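Local coordinates for HTH cro/C1-type domain-containing protein (Pseudomonas aeruginosa PAO1, PDB 7CSV) that acts as the HigA antitoxin, a dimeric regulator that recognises specific pseudopalindromic DNA motifs through what is probably its helix-turn-helix domain, at residues I14-F19 / F69-L73. Residues are numbered along the deposited sequence; the frame is centred on the assembly and turned at random.
Sequences ILRDEF and FWMNL
An apolar helix-helix contact, made by side chains alone, joins the first helix of the DNA-binding domain (11-23) to the start of the long C-terminal helix (67-93). The axes of 14-19 and 69-73 approach to 12.8 Å at their closest, with 132° between their N-to-C directions, so large residues fill the gap; the nearest CA pairs are Ile14-Leu73, 8.5 Å, and Leu15-Trp70, 9.1 Å. Both are helical, 14-19 with a wider pi-type turn at 16-19. Trp70 (chi1 m, chi2 98°) reaches across with its six-membered ring: its CH2 lies 3.6 Å from CE1 of Phe19, over one face of that ring, and 3.7 Å from CD1 of Leu15. The Phe19 and Trp70 rings meet obliquely, planes at 49° and centroids 5.0 Å apart. Leu15 and Trp70 also touch helix 53-63, so that both join the buried core of the Cro/C1-type helix-turn-helix domain, a five-helix fold in which the fifth helix, here the start of 67-93, packs against the first. Phe69 (chi1 t) places CE2 3.9 Å from CZ of Phe19; the Phe19 ring also meets that of Phe63. Toward the C-terminal side of 69-73, Ile14 CD1 (mt) lies 3.5 Å from Leu73 CD2 (mt). Met71, turned from this interface, packs on Leu79 of the second subunit.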
# COMPACT_ATOMS: atom_id res chain seq x y z
N ILE A 14 6.84 5.06 -13.21
CA ILE A 14 8.00 5.62 -12.53
C ILE A 14 9.19 4.67 -12.62
O ILE A 14 10.34 5.11 -12.77
CB ILE A 14 7.63 5.95 -11.07
CG1 ILE A 14 6.66 7.14 -11.06
CG2 ILE A 14 8.88 6.22 -10.23
CD1 ILE A 14 6.35 7.68 -9.71
N LEU A 15 8.94 3.36 -12.52
CA LEU A 15 10.02 2.40 -12.69
C LEU A 15 10.66 2.54 -14.07
O LEU A 15 11.89 2.61 -14.20
CB LEU A 15 9.50 0.98 -12.48
CG LEU A 15 10.44 -0.19 -12.72
CD1 LEU A 15 11.65 -0.01 -11.84
CD2 LEU A 15 9.72 -1.51 -12.41
N ARG A 16 9.81 2.60 -15.11
CA ARG A 16 10.30 2.76 -16.48
C ARG A 16 11.09 4.05 -16.63
O ARG A 16 12.22 4.04 -17.13
CB ARG A 16 9.11 2.77 -17.47
CG ARG A 16 8.47 1.43 -17.76
CD ARG A 16 7.53 1.51 -18.98
NE ARG A 16 6.87 2.81 -19.11
CZ ARG A 16 5.63 3.08 -18.72
NH1 ARG A 16 5.14 4.31 -18.88
NH2 ARG A 16 4.86 2.15 -18.17
N ASP A 17 10.51 5.17 -16.22
CA ASP A 17 11.05 6.48 -16.56
C ASP A 17 12.24 6.87 -15.71
O ASP A 17 13.22 7.41 -16.22
CB ASP A 17 9.98 7.57 -16.42
CG ASP A 17 8.85 7.43 -17.43
OD1 ASP A 17 9.02 6.73 -18.44
OD2 ASP A 17 7.79 8.04 -17.19
N GLU A 18 12.18 6.64 -14.39
CA GLU A 18 13.19 7.15 -13.48
C GLU A 18 14.26 6.13 -13.13
O GLU A 18 15.24 6.48 -12.48
CB GLU A 18 12.55 7.65 -12.18
CG GLU A 18 11.49 8.69 -12.39
CD GLU A 18 12.06 9.98 -12.93
OE1 GLU A 18 13.30 10.14 -12.91
OE2 GLU A 18 11.28 10.83 -13.36
N PHE A 19 14.08 4.87 -13.53
CA PHE A 19 15.06 3.86 -13.17
C PHE A 19 15.53 3.07 -14.38
O PHE A 19 16.73 3.07 -14.68
CB PHE A 19 14.47 2.94 -12.09
CG PHE A 19 14.24 3.64 -10.78
CD1 PHE A 19 13.04 4.29 -10.53
CD2 PHE A 19 15.23 3.67 -9.80
CE1 PHE A 19 12.83 4.95 -9.33
CE2 PHE A 19 15.02 4.32 -8.60
CZ PHE A 19 13.81 4.96 -8.37
N PHE A 69 9.17 3.51 -0.47
CA PHE A 69 9.09 4.36 -1.66
C PHE A 69 8.19 3.72 -2.70
O PHE A 69 7.28 4.36 -3.23
CB PHE A 69 10.50 4.60 -2.23
CG PHE A 69 10.51 5.27 -3.59
CD1 PHE A 69 10.35 6.65 -3.71
CD2 PHE A 69 10.68 4.52 -4.74
CE1 PHE A 69 10.37 7.26 -4.97
CE2 PHE A 69 10.71 5.12 -6.00
CZ PHE A 69 10.56 6.49 -6.11
N TRP A 70 8.42 2.43 -2.98
CA TRP A 70 7.63 1.72 -3.98
C TRP A 70 6.22 1.45 -3.49
O TRP A 70 5.27 1.53 -4.26
CB TRP A 70 8.32 0.42 -4.37
CG TRP A 70 9.62 0.71 -5.00
CD1 TRP A 70 10.84 0.68 -4.40
CD2 TRP A 70 9.83 1.15 -6.34
NE1 TRP A 70 11.81 1.04 -5.29
CE2 TRP A 70 11.23 1.34 -6.49
CE3 TRP A 70 8.99 1.38 -7.43
CZ2 TRP A 70 11.80 1.75 -7.69
CZ3 TRP A 70 9.56 1.80 -8.62
CH2 TRP A 70 10.95 1.97 -8.75
N MET A 71 6.07 1.10 -2.21
CA MET A 71 4.73 0.83 -1.70
C MET A 71 3.91 2.10 -1.65
O MET A 71 2.68 2.04 -1.80
CB MET A 71 4.78 0.19 -0.32
CG MET A 71 5.38 -1.21 -0.34
SD MET A 71 4.50 -2.42 -1.34
CE MET A 71 3.14 -2.81 -0.23
N ASN A 72 4.56 3.24 -1.43
CA ASN A 72 3.83 4.51 -1.43
C ASN A 72 3.33 4.85 -2.83
O ASN A 72 2.22 5.36 -2.99
CB ASN A 72 4.71 5.64 -0.88
CG ASN A 72 4.96 5.53 0.63
OD1 ASN A 72 4.24 4.82 1.35
ND2 ASN A 72 5.97 6.25 1.11
N LEU A 73 4.14 4.57 -3.86
CA LEU A 73 3.67 4.76 -5.23
C LEU A 73 2.50 3.84 -5.52
O LEU A 73 1.52 4.24 -6.16
CB LEU A 73 4.79 4.51 -6.22
CG LEU A 73 5.99 5.46 -6.16
CD1 LEU A 73 7.06 5.00 -7.14
CD2 LEU A 73 5.54 6.89 -6.45